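Local coordinates for protein epsin 1 (Danio rerio, PDB 5LP0) that probably binds membranes rich in phosphatidylinositol 4,5-bisphosphate, bends them and so aids the growth of clathrin-coated invaginations in receptor-mediated endocytosis, at residues Ser42-Met45 with Ser46-Lys50; Met66-Met69 with Glu70-Lys74; Lys116-Val119 with Thr120-Asp124. One frame throughout, in Å; residues are numbered along the deposited sequence.

Interaction 1: residues Ser42-Met45 with Ser46-Lys50; sequences SEIM and SMVWK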
ATOM      1  N   SER A  42       3.000  12.125  -5.736  1.00  8.05           N
ATOM      2  CA  SER A  42       4.328  12.059  -5.150  1.00  9.70           C
ATOM      3  C   SER A  42       4.309  11.965  -3.622  1.00  6.99           C
ATOM      4  O   SER A  42       5.111  11.206  -3.029  1.00  8.32           O
ATOM      5  CB  SER A  42       5.175  13.224  -5.596  1.00 14.05           C
ATOM      6  OG  SER A  42       5.611  12.976  -6.908  1.00 22.04           O
ATOM      7  N   GLU A  43       3.456  12.769  -2.990  1.00  8.13           N
ATOM      8  CA  GLU A  43       3.320  12.717  -1.520  1.00 10.16           C
ATOM      9  C   GLU A  43       2.869  11.328  -1.040  1.00  7.37           C
ATOM     10  O   GLU A  43       3.382  10.780  -0.035  1.00 10.12           O
ATOM     11  CB  GLU A  43       2.343  13.797  -1.033  1.00 12.91           C
ATOM     12  CG  GLU A  43       2.816  15.236  -1.273  1.00 15.98           C
ATOM     13  CD  GLU A  43       1.691  16.277  -1.160  1.00 25.87           C
ATOM     14  OE1 GLU A  43       0.496  15.900  -1.186  1.00 26.69           O
ATOM     15  OE2 GLU A  43       2.009  17.488  -1.035  1.00 31.28           O
ATOM     16  N   ILE A  44       1.943  10.720  -1.777  1.00  8.03           N
ATOM     17  CA  ILE A  44       1.314   9.465  -1.376  1.00  7.08           C
ATOM     18  C   ILE A  44       2.356   8.374  -1.502  1.00  6.28           C
ATOM     19  O   ILE A  44       2.613   7.635  -0.561  1.00  7.62           O
ATOM     20  CB  ILE A  44       0.095   9.162  -2.268  1.00  6.67           C
ATOM     21  CG1 ILE A  44      -1.057  10.060  -1.857  1.00  8.59           C
ATOM     22  CG2 ILE A  44      -0.321   7.654  -2.181  1.00  6.36           C
ATOM     23  CD1 ILE A  44      -2.165  10.152  -2.887  1.00  8.95           C
ATOM     24  N   MET A  45       3.016   8.305  -2.629  1.00  7.88           N
ATOM     25  CA  MET A  45       3.917   7.216  -2.899  1.00  6.33           C
ATOM     26  C   MET A  45       5.111   7.294  -1.966  1.00  7.86           C
ATOM     27  O   MET A  45       5.558   6.266  -1.442  1.00  7.12           O
ATOM     28  CB  MET A  45       4.360   7.229  -4.350  1.00  7.82           C
ATOM     29  CG  MET A  45       3.215   6.902  -5.296  1.00  7.86           C
ATOM     30  SD  MET A  45       2.399   5.290  -5.105  1.00  8.64           S
ATOM     31  CE  MET A  45       3.663   4.191  -5.762  1.00 13.06           C
ATOM     32  N   SER A  46       5.608   8.489  -1.688  1.00  6.94           N
ATOM     33  CA  SER A  46       6.749   8.603  -0.798  1.00  7.28           C
ATOM     34  C   SER A  46       6.379   8.029   0.567  1.00  6.77           C
ATOM     35  O   SER A  46       7.162   7.250   1.162  1.00  8.40           O
ATOM     36  CB  SER A  46       7.170  10.067  -0.665  1.00 11.63           C
ATOM     37  OG  SER A  46       8.209  10.163   0.279  1.00 16.09           O
ATOM     38  N   MET A  47       5.211   8.418   1.077  1.00  5.86           N
ATOM     39  CA  MET A  47       4.782   7.937   2.382  1.00  7.59           C
ATOM     40  C   MET A  47       4.549   6.424   2.389  1.00  5.15           C
ATOM     41  O   MET A  47       4.866   5.741   3.359  1.00  6.54           O
ATOM     42  CB  MET A  47       3.543   8.700   2.850  1.00  7.86           C
ATOM     43  CG  MET A  47       3.245   8.479   4.332  1.00  8.62           C
ATOM     44  SD  MET A  47       4.548   9.173   5.396  1.00 10.82           S
ATOM     45  CE  MET A  47       5.020   7.769   6.408  1.00  9.06           C
ATOM     46  N   VAL A  48       4.026   5.863   1.314  1.00  5.61           N
ATOM     47  CA  VAL A  48       3.796   4.432   1.269  1.00  4.10           C
ATOM     48  C   VAL A  48       5.125   3.688   1.300  1.00  4.70           C
ATOM     49  O   VAL A  48       5.271   2.710   2.059  1.00  5.65           O
ATOM     50  CB  VAL A  48       2.935   4.014   0.040  1.00  5.81           C
ATOM     51  CG1 VAL A  48       2.803   2.492  -0.007  1.00  8.77           C
ATOM     52  CG2 VAL A  48       1.527   4.626   0.100  1.00  5.84           C
ATOM     53  N   TRP A  49       6.101   4.096   0.507  1.00  6.00           N
ATOM     54  CA  TRP A  49       7.421   3.464   0.509  1.00  5.89           C
ATOM     55  C   TRP A  49       8.095   3.583   1.869  1.00  4.31           C
ATOM     56  O   TRP A  49       8.753   2.623   2.321  1.00  7.04           O
ATOM     57  CB  TRP A  49       8.334   4.020  -0.597  1.00  5.62           C
ATOM     58  CG  TRP A  49       7.866   3.751  -2.013  1.00  6.92           C
ATOM     59  CD1 TRP A  49       7.583   4.689  -2.968  1.00  8.28           C
ATOM     60  CD2 TRP A  49       7.652   2.471  -2.637  1.00  6.34           C
ATOM     61  NE1 TRP A  49       7.195   4.073  -4.124  1.00  6.51           N
ATOM     62  CE2 TRP A  49       7.220   2.716  -3.955  1.00  6.06           C
ATOM     63  CE3 TRP A  49       7.786   1.146  -2.208  1.00  7.42           C
ATOM     64  CZ2 TRP A  49       6.904   1.684  -4.853  1.00  6.91           C
ATOM     65  CZ3 TRP A  49       7.475   0.122  -3.086  1.00  6.28           C
ATOM     66  CH2 TRP A  49       7.044   0.395  -4.406  1.00  7.29           C
ATOM     67  N   LYS A  50       7.899   4.700   2.562  1.00  5.58           N
ATOM     68  CA  LYS A  50       8.436   4.837   3.908  1.00  4.66           C
ATOM     69  C   LYS A  50       7.814   3.810   4.846  1.00  7.01           C
ATOM     70  O   LYS A  50       8.523   3.136   5.593  1.00  7.60           O
ATOM     71  CB  LYS A  50       8.183   6.234   4.445  1.00  7.35           C
ATOM     72  CG  LYS A  50       9.101   7.299   3.838  1.00  8.85           C
ATOM     73  CD  LYS A  50       8.808   8.695   4.404  1.00 11.51           C
ATOM     74  CE  LYS A  50       9.664   9.790   3.723  1.00 11.80           C
ATOM     75  NZ  LYS A  50       9.230  11.141   4.159  1.00 18.37           N
TER
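M45 and W49 stand one helical turn apart and run alongside each other, pointing the same way. Only the end of the thioether reaches the indole: M45 CE lies 3.9 Å from W49 NE1 and little farther from CZ2, on the six-membered ring. The bends at chi2 and chi3 of M45 fold the chain so that its methyl ends there, and an unbranched, pliable side chain suits such a fold against a rigid bicycle. The backbone beneath ties the same two residues together. W49 N gives its hydrogen to M45 O at 3.0 Å, almost straight at 176°, and W49 CD1 comes to 3.0 Å from the same carbonyl oxygen, obliquely to the ring. With chi1 at -64° the indole lies back along the helix toward the preceding turn.

S46 meets the turn before it through backbone and CB: its N bonds to S42 O at 3.1 Å, and CB rests 3.3 Å from that oxygen. Serine, small and polar, fits this partly exposed flank. On another flank I44 and V48, both beta-branched, meet through their CG2 methyls at 4.2 Å, a light touch that continues the apolar surface.

This is i to i+4 packing within helix 38-51 of the ENTH domain. Q83 accepts the indole N-H of W49, so the indole's one polar atom is satisfied. M45, V48 and W49 rest on M69 of helix 59-75, I44 reaches helix 25-34, and M47 turns to helix 8-15, touching R13, which probably binds the phosphoinositide; helix 78-86 closes over M45 and W49.

Interaction 2: residues Met66-Met69 with Glu70-Lys74; sequences MTLM and EYLIK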
ATOM      1  N   MET A  66       1.055  -2.443   2.438  1.00  5.65           N
ATOM      2  CA  MET A  66       0.949  -3.336   1.274  1.00  5.70           C
ATOM      3  C   MET A  66      -0.527  -3.454   0.887  1.00  7.41           C
ATOM      4  O   MET A  66      -0.855  -3.484  -0.304  1.00  8.30           O
ATOM      5  CB  MET A  66       1.525  -4.729   1.531  1.00  6.73           C
ATOM      6  CG  MET A  66       3.035  -4.785   1.443  1.00  5.72           C
ATOM      7  SD  MET A  66       3.673  -6.470   1.441  1.00  9.10           S
ATOM      8  CE  MET A  66       3.394  -6.819   3.174  1.00  7.89           C
ATOM      9  N   THR A  67      -1.428  -3.483   1.867  1.00  6.34           N
ATOM     10  CA  THR A  67      -2.858  -3.484   1.569  1.00  6.95           C
ATOM     11  C   THR A  67      -3.229  -2.213   0.814  1.00  7.78           C
ATOM     12  O   THR A  67      -3.917  -2.262  -0.201  1.00  7.82           O
ATOM     13  CB  THR A  67      -3.654  -3.601   2.831  1.00  7.07           C
ATOM     14  OG1 THR A  67      -3.319  -4.853   3.441  1.00 11.65           O
ATOM     15  CG2 THR A  67      -5.155  -3.557   2.532  1.00  9.62           C
ATOM     16  N   LEU A  68      -2.720  -1.075   1.272  1.00  6.42           N
ATOM     17  CA  LEU A  68      -2.985   0.181   0.589  1.00  4.75           C
ATOM     18  C   LEU A  68      -2.359   0.178  -0.809  1.00  7.20           C
ATOM     19  O   LEU A  68      -3.018   0.550  -1.789  1.00  7.82           O
ATOM     20  CB  LEU A  68      -2.483   1.350   1.422  1.00  6.90           C
ATOM     21  CG  LEU A  68      -2.594   2.703   0.723  1.00  5.71           C
ATOM     22  CD1 LEU A  68      -4.057   3.045   0.443  1.00  9.70           C
ATOM     23  CD2 LEU A  68      -1.957   3.783   1.567  1.00  9.01           C
ATOM     24  N   MET A  69      -1.110  -0.236  -0.935  1.00  6.82           N
ATOM     25  CA  MET A  69      -0.465  -0.233  -2.232  1.00  7.55           C
ATOM     26  C   MET A  69      -1.233  -1.126  -3.199  1.00  6.43           C
ATOM     27  O   MET A  69      -1.454  -0.729  -4.349  1.00  8.40           O
ATOM     28  CB  MET A  69       0.997  -0.665  -2.147  1.00  7.46           C
ATOM     29  CG  MET A  69       1.755  -0.357  -3.442  1.00  8.25           C
ATOM     30  SD  MET A  69       1.953   1.441  -3.750  1.00 11.33           S
ATOM     31  CE  MET A  69       3.614   1.691  -3.140  1.00 13.51           C
ATOM     32  N   GLU A  70      -1.666  -2.303  -2.767  1.00  7.13           N
ATOM     33  CA  GLU A  70      -2.451  -3.164  -3.627  1.00 10.21           C
ATOM     34  C   GLU A  70      -3.719  -2.458  -4.110  1.00  8.96           C
ATOM     35  O   GLU A  70      -4.068  -2.489  -5.302  1.00  8.79           O
ATOM     36  CB  GLU A  70      -2.823  -4.437  -2.886  1.00 11.73           C
ATOM     37  CG  GLU A  70      -3.681  -5.370  -3.729  1.00 16.09           C
ATOM     38  CD  GLU A  70      -4.031  -6.642  -3.006  1.00 22.95           C
ATOM     39  OE1 GLU A  70      -3.886  -6.707  -1.764  1.00 30.88           O
ATOM     40  OE2 GLU A  70      -4.445  -7.597  -3.689  1.00 25.90           O
ATOM     41  N   TYR A  71      -4.423  -1.832  -3.184  1.00  7.75           N
ATOM     42  CA  TYR A  71      -5.641  -1.107  -3.530  1.00  8.19           C
ATOM     43  C   TYR A  71      -5.349   0.001  -4.552  1.00  8.71           C
ATOM     44  O   TYR A  71      -6.105   0.200  -5.503  1.00 11.00           O
ATOM     45  CB  TYR A  71      -6.262  -0.510  -2.271  1.00 10.61           C
ATOM     46  CG  TYR A  71      -7.582   0.188  -2.524  1.00 10.16           C
ATOM     47  CD1 TYR A  71      -8.766  -0.492  -2.394  1.00 11.78           C
ATOM     48  CD2 TYR A  71      -7.632   1.521  -2.892  1.00 12.24           C
ATOM     49  CE1 TYR A  71      -9.969   0.131  -2.595  1.00 11.16           C
ATOM     50  CE2 TYR A  71      -8.842   2.156  -3.128  1.00 17.16           C
ATOM     51  CZ  TYR A  71     -10.005   1.448  -2.988  1.00 14.90           C
ATOM     52  OH  TYR A  71     -11.216   2.053  -3.207  1.00 18.48           O
ATOM     53  N   LEU A  72      -4.253   0.734  -4.378  1.00  7.14           N
ATOM     54  CA  LEU A  72      -3.907   1.818  -5.297  1.00  7.78           C
ATOM     55  C   LEU A  72      -3.446   1.308  -6.662  1.00  8.62           C
ATOM     56  O   LEU A  72      -3.728   1.912  -7.701  1.00  9.10           O
ATOM     57  CB  LEU A  72      -2.818   2.672  -4.659  1.00  7.73           C
ATOM     58  CG  LEU A  72      -3.158   3.391  -3.358  1.00  7.70           C
ATOM     59  CD1 LEU A  72      -1.950   4.219  -2.888  1.00  7.60           C
ATOM     60  CD2 LEU A  72      -4.401   4.282  -3.490  1.00  9.81           C
ATOM     61  N   ILE A  73      -2.736   0.195  -6.680  1.00  8.51           N
ATOM     62  CA  ILE A  73      -2.350  -0.454  -7.928  1.00  7.39           C
ATOM     63  C   ILE A  73      -3.594  -0.802  -8.750  1.00 10.18           C
ATOM     64  O   ILE A  73      -3.620  -0.575  -9.970  1.00 10.84           O
ATOM     65  CB  ILE A  73      -1.546  -1.744  -7.641  1.00 10.11           C
ATOM     66  CG1 ILE A  73      -0.113  -1.399  -7.211  1.00  9.53           C
ATOM     67  CG2 ILE A  73      -1.543  -2.685  -8.839  1.00 11.30           C
ATOM     68  CD1 ILE A  73       0.582  -2.529  -6.429  1.00 11.36           C
ATOM     69  N   LYS A  74      -4.624  -1.308  -8.088  1.00 11.11           N
ATOM     70  CA  LYS A  74      -5.826  -1.792  -8.776  1.00 10.44           C
ATOM     71  C   LYS A  74      -6.860  -0.699  -9.038  1.00 10.84           C
ATOM     72  O   LYS A  74      -7.638  -0.794  -9.987  1.00 12.41           O
ATOM     73  CB  LYS A  74      -6.478  -2.897  -7.953  1.00 12.38           C
ATOM     74  CG  LYS A  74      -5.658  -4.165  -7.834  1.00 12.24           C
ATOM     75  CD  LYS A  74      -6.367  -5.176  -6.963  1.00 10.35           C
ATOM     76  CE  LYS A  74      -5.535  -6.422  -6.847  1.00 11.28           C
ATOM     77  NZ  LYS A  74      -6.228  -7.478  -6.040  1.00 13.60           N
TER
HETATM   78  O   HOH W   1      -1.825  -6.485  -0.301  1.00 14.31           O
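L68 and L72 meet one turn apart in helix 59-75, their side chains crossing at a slant. L68 CD1 comes to 3.9 Å from L72 CG, while L72 CG also rests against L68 O. M69 and I73 repeat the theme beside them: M69 CG is 3.9 Å from I73 CD1, and CG1 of the isoleucine lies 3.2 Å from M69 O, because chi1 of -76° swings that branch back over the preceding turn. Branched and flexible apolar side chains fill this buried face, with helices 38-51, 78-86 and 25-34 around it.

The other flank is polar and hydrated. E70 carries its carboxylate outward on a fully extended chain, CG opposite the backbone N (chi1 179°). A water lies only 2.5 Å from E70 OE1, short enough for its exact position to be doubtful, and reaches M66 O weakly. OE2 takes the ammonium of K74 at 3.0 Å, on its anti side and 29° out of the carboxylate plane; E131 of helix 125-139 is a second acid for the same NZ.

One helix thus shows two chemistries: dispersion contacts join its leucine, methionine and isoleucine face to the core, whereas a lysine shared by two acids, whose negative charge would probably favour its protonated state, links its outer side to helix 125-139.

Interaction 3: residues Lys116-Val119 with Thr120-Asp124; sequences KQLV and TLLKD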
ATOM      1  N   LYS A 116       4.589 -11.817  -1.068  1.00  7.49           N
ATOM      2  CA  LYS A 116       4.649 -12.828  -2.118  1.00  8.31           C
ATOM      3  C   LYS A 116       3.539 -12.590  -3.136  1.00  8.55           C
ATOM      4  O   LYS A 116       3.780 -12.593  -4.367  1.00  8.58           O
ATOM      5  CB  LYS A 116       4.495 -14.212  -1.493  1.00  9.32           C
ATOM      6  CG  LYS A 116       4.482 -15.356  -2.474  1.00 14.91           C
ATOM      7  CD  LYS A 116       4.211 -16.687  -1.791  1.00 20.42           C
ATOM      8  CE  LYS A 116       4.184 -17.801  -2.809  1.00 31.73           C
ATOM      9  NZ  LYS A 116       4.219 -19.123  -2.137  1.00 39.51           N
ATOM     10  N   GLN A 117       2.311 -12.412  -2.633  1.00  7.29           N
ATOM     11  CA  GLN A 117       1.164 -12.215  -3.521  1.00  8.33           C
ATOM     12  C   GLN A 117       1.224 -10.906  -4.300  1.00  8.53           C
ATOM     13  O   GLN A 117       0.810 -10.849  -5.465  1.00 10.02           O
ATOM     14  CB  GLN A 117      -0.157 -12.329  -2.750  1.00  9.72           C
ATOM     15  CG  GLN A 117      -0.298 -13.642  -1.991  1.00  9.60           C
ATOM     16  CD  GLN A 117      -0.276 -14.875  -2.865  1.00 11.74           C
ATOM     17  OE1 GLN A 117      -0.494 -14.820  -4.076  1.00 14.67           O
ATOM     18  NE2 GLN A 117      -0.088 -16.011  -2.236  1.00 11.67           N
ATOM     19  N   LEU A 118       1.733  -9.855  -3.670  1.00  7.39           N
ATOM     20  CA  LEU A 118       1.799  -8.572  -4.335  1.00  7.64           C
ATOM     21  C   LEU A 118       2.845  -8.607  -5.439  1.00  8.54           C
ATOM     22  O   LEU A 118       2.657  -8.017  -6.489  1.00  9.72           O
ATOM     23  CB  LEU A 118       2.072  -7.459  -3.311  1.00  8.69           C
ATOM     24  CG  LEU A 118       2.157  -6.007  -3.773  1.00  9.35           C
ATOM     25  CD1 LEU A 118       0.916  -5.667  -4.553  1.00 12.33           C
ATOM     26  CD2 LEU A 118       2.318  -5.060  -2.591  1.00 11.21           C
ATOM     27  N   VAL A 119       3.935  -9.336  -5.228  1.00  7.45           N
ATOM     28  CA  VAL A 119       4.972  -9.443  -6.234  1.00  9.21           C
ATOM     29  C   VAL A 119       4.440 -10.210  -7.451  1.00 11.06           C
ATOM     30  O   VAL A 119       4.658  -9.782  -8.587  1.00 10.49           O
ATOM     31  CB  VAL A 119       6.226 -10.160  -5.686  1.00  9.57           C
ATOM     32  CG1 VAL A 119       7.173 -10.513  -6.824  1.00 13.01           C
ATOM     33  CG2 VAL A 119       6.949  -9.280  -4.659  1.00 11.48           C
ATOM     34  N   THR A 120       3.736 -11.332  -7.242  1.00 10.54           N
ATOM     35  CA  THR A 120       3.207 -12.076  -8.403  1.00 11.28           C
ATOM     36  C   THR A 120       2.198 -11.243  -9.202  1.00  9.18           C
ATOM     37  O   THR A 120       2.193 -11.281 -10.442  1.00 12.28           O
ATOM     38  CB  THR A 120       2.605 -13.457  -8.053  1.00 15.66           C
ATOM     39  OG1 THR A 120       1.395 -13.295  -7.325  1.00 16.23           O
ATOM     40  CG2 THR A 120       3.574 -14.292  -7.252  1.00 16.78           C
ATOM     41  N   LEU A 121       1.370 -10.472  -8.505  1.00 10.06           N
ATOM     42  CA  LEU A 121       0.451  -9.565  -9.185  1.00 11.08           C
ATOM     43  C   LEU A 121       1.196  -8.538 -10.041  1.00 10.37           C
ATOM     44  O   LEU A 121       0.870  -8.342 -11.213  1.00 13.37           O
ATOM     45  CB  LEU A 121      -0.399  -8.831  -8.170  1.00  9.55           C
ATOM     46  CG  LEU A 121      -1.234  -7.695  -8.757  1.00 10.34           C
ATOM     47  CD1 LEU A 121      -2.200  -8.205  -9.828  1.00 13.01           C
ATOM     48  CD2 LEU A 121      -1.951  -7.048  -7.621  1.00 12.00           C
ATOM     49  N   LEU A 122       2.181  -7.860  -9.452  1.00 10.31           N
ATOM     50  CA  LEU A 122       2.898  -6.793 -10.147  1.00  9.57           C
ATOM     51  C   LEU A 122       3.649  -7.288 -11.389  1.00 12.55           C
ATOM     52  O   LEU A 122       3.810  -6.547 -12.357  1.00 15.84           O
ATOM     53  CB  LEU A 122       3.864  -6.075  -9.197  1.00 10.25           C
ATOM     54  CG  LEU A 122       3.194  -5.071  -8.264  1.00 10.27           C
ATOM     55  CD1 LEU A 122       4.122  -4.666  -7.144  1.00 10.82           C
ATOM     56  CD2 LEU A 122       2.737  -3.862  -9.078  1.00 11.28           C
ATOM     57  N   LYS A 123       4.077  -8.545 -11.366  1.00 12.37           N
ATOM     58  CA  LYS A 123       4.834  -9.093 -12.484  1.00 18.23           C
ATOM     59  C   LYS A 123       3.953  -9.529 -13.666  1.00 21.63           C
ATOM     60  O   LYS A 123       4.479  -9.913 -14.708  1.00 29.73           O
ATOM     61  CB  LYS A 123       5.727 -10.248 -12.008  1.00 21.46           C
ATOM     62  CG  LYS A 123       6.880  -9.799 -11.090  1.00 29.82           C
ATOM     63  CD  LYS A 123       7.732 -10.975 -10.617  1.00 34.23           C
ATOM     64  CE  LYS A 123       8.919 -10.530  -9.770  1.00 40.38           C
ATOM     65  NZ  LYS A 123       9.653 -11.709  -9.200  1.00 39.94           N
ATOM     66  N   ASP A 124       2.631  -9.442 -13.521  1.00 18.32           N
ATOM     67  CA  ASP A 124       1.712  -9.958 -14.537  1.00 16.84           C
ATOM     68  C   ASP A 124       0.731  -8.886 -15.029  1.00 18.35           C
ATOM     69  O   ASP A 124      -0.268  -8.598 -14.368  1.00 15.70           O
ATOM     70  CB  ASP A 124       0.933 -11.144 -13.969  1.00 15.72           C
ATOM     71  CG  ASP A 124       0.253 -11.946 -15.038  1.00 19.96           C
ATOM     72  OD1 ASP A 124      -0.349 -11.331 -15.935  1.00 20.76           O
ATOM     73  OD2 ASP A 124       0.323 -13.190 -14.983  1.00 25.48           O
TER
HETATM   74  O   HOH W   2      -1.147 -12.673  -6.091  1.00 14.35           O
HETATM   75  O   HOH W   3       0.510 -15.714  -6.485  1.00 20.22           O
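The carbonyl oxygen of Q117 is held from two sources, the N-H of L121 at 3.1 Å and a water that donates to Q117 O at 2.7 Å. This is the last stretch of helix 108-122 in the ENTH domain, an all-helical fold, and the water belongs to a small hydrated cluster on its outer face. It donates to Q117 OE1 as well and lies 2.9 Å from T120 OG1; a second water bridges OE1 and OG1 again. Q117 and T120 point the same way, and the bend of the glutamine at chi2 (-61°) brings OE1 round to the T120 side, where it can share both waters, and leaves NE2 toward E113. A long amide and a short hydroxyl suit this exposed flank, since each offers a polar atom to solvent. Both have further partners: E113 accepts from Q117 NE2, and the guanidinium of R127, in helix 125-139, donates to T120 OG1.

The opposite chemistry appears at L118 and L122, which lie side by side with L118 CG 4.1 Å from L122 CD1. Leucines are apt here because this buried face rests on helix 59-75, L118 touching M66 and I73, and L122 touching I73; V91 of helix 89-92 also meets L118. L121 is turned toward helix 125-139, where L128 lies.

Near the helix end, K123 N still bonds to V119 O, though at 144° less straight than its predecessors. D124 follows as N-cap of the next helix, its OD1 accepting from R127 N. K123 runs back beside V119 as a fully extended chain, its aliphatic part lying on the valine: V119 CG1 meets K123 CE at 3.4 Å, closer than usual van der Waals contact.

All three are local contacts, mostly i to i+4, within single helices of the ENTH domain, but they sit at different depths. Interaction 2, in the middle, is the most buried, its centre about 4 Å from that of the chain; interactions 1 and 3 are partly buried and lie about 20 Å apart, centre to centre, without touching. Helix 59-75 meets both: V48 CG1 and M69 CE approach to 3.3 Å on one side, while I73 CD1 touches L122 CD2 at 3.7 Å on another. Chemistry follows place: methionine and an indole in interaction 1, leucine, isoleucine and methionine packing plus a salt bridge in interaction 2, and a leucine face with a hydrated polar flank in interaction 3.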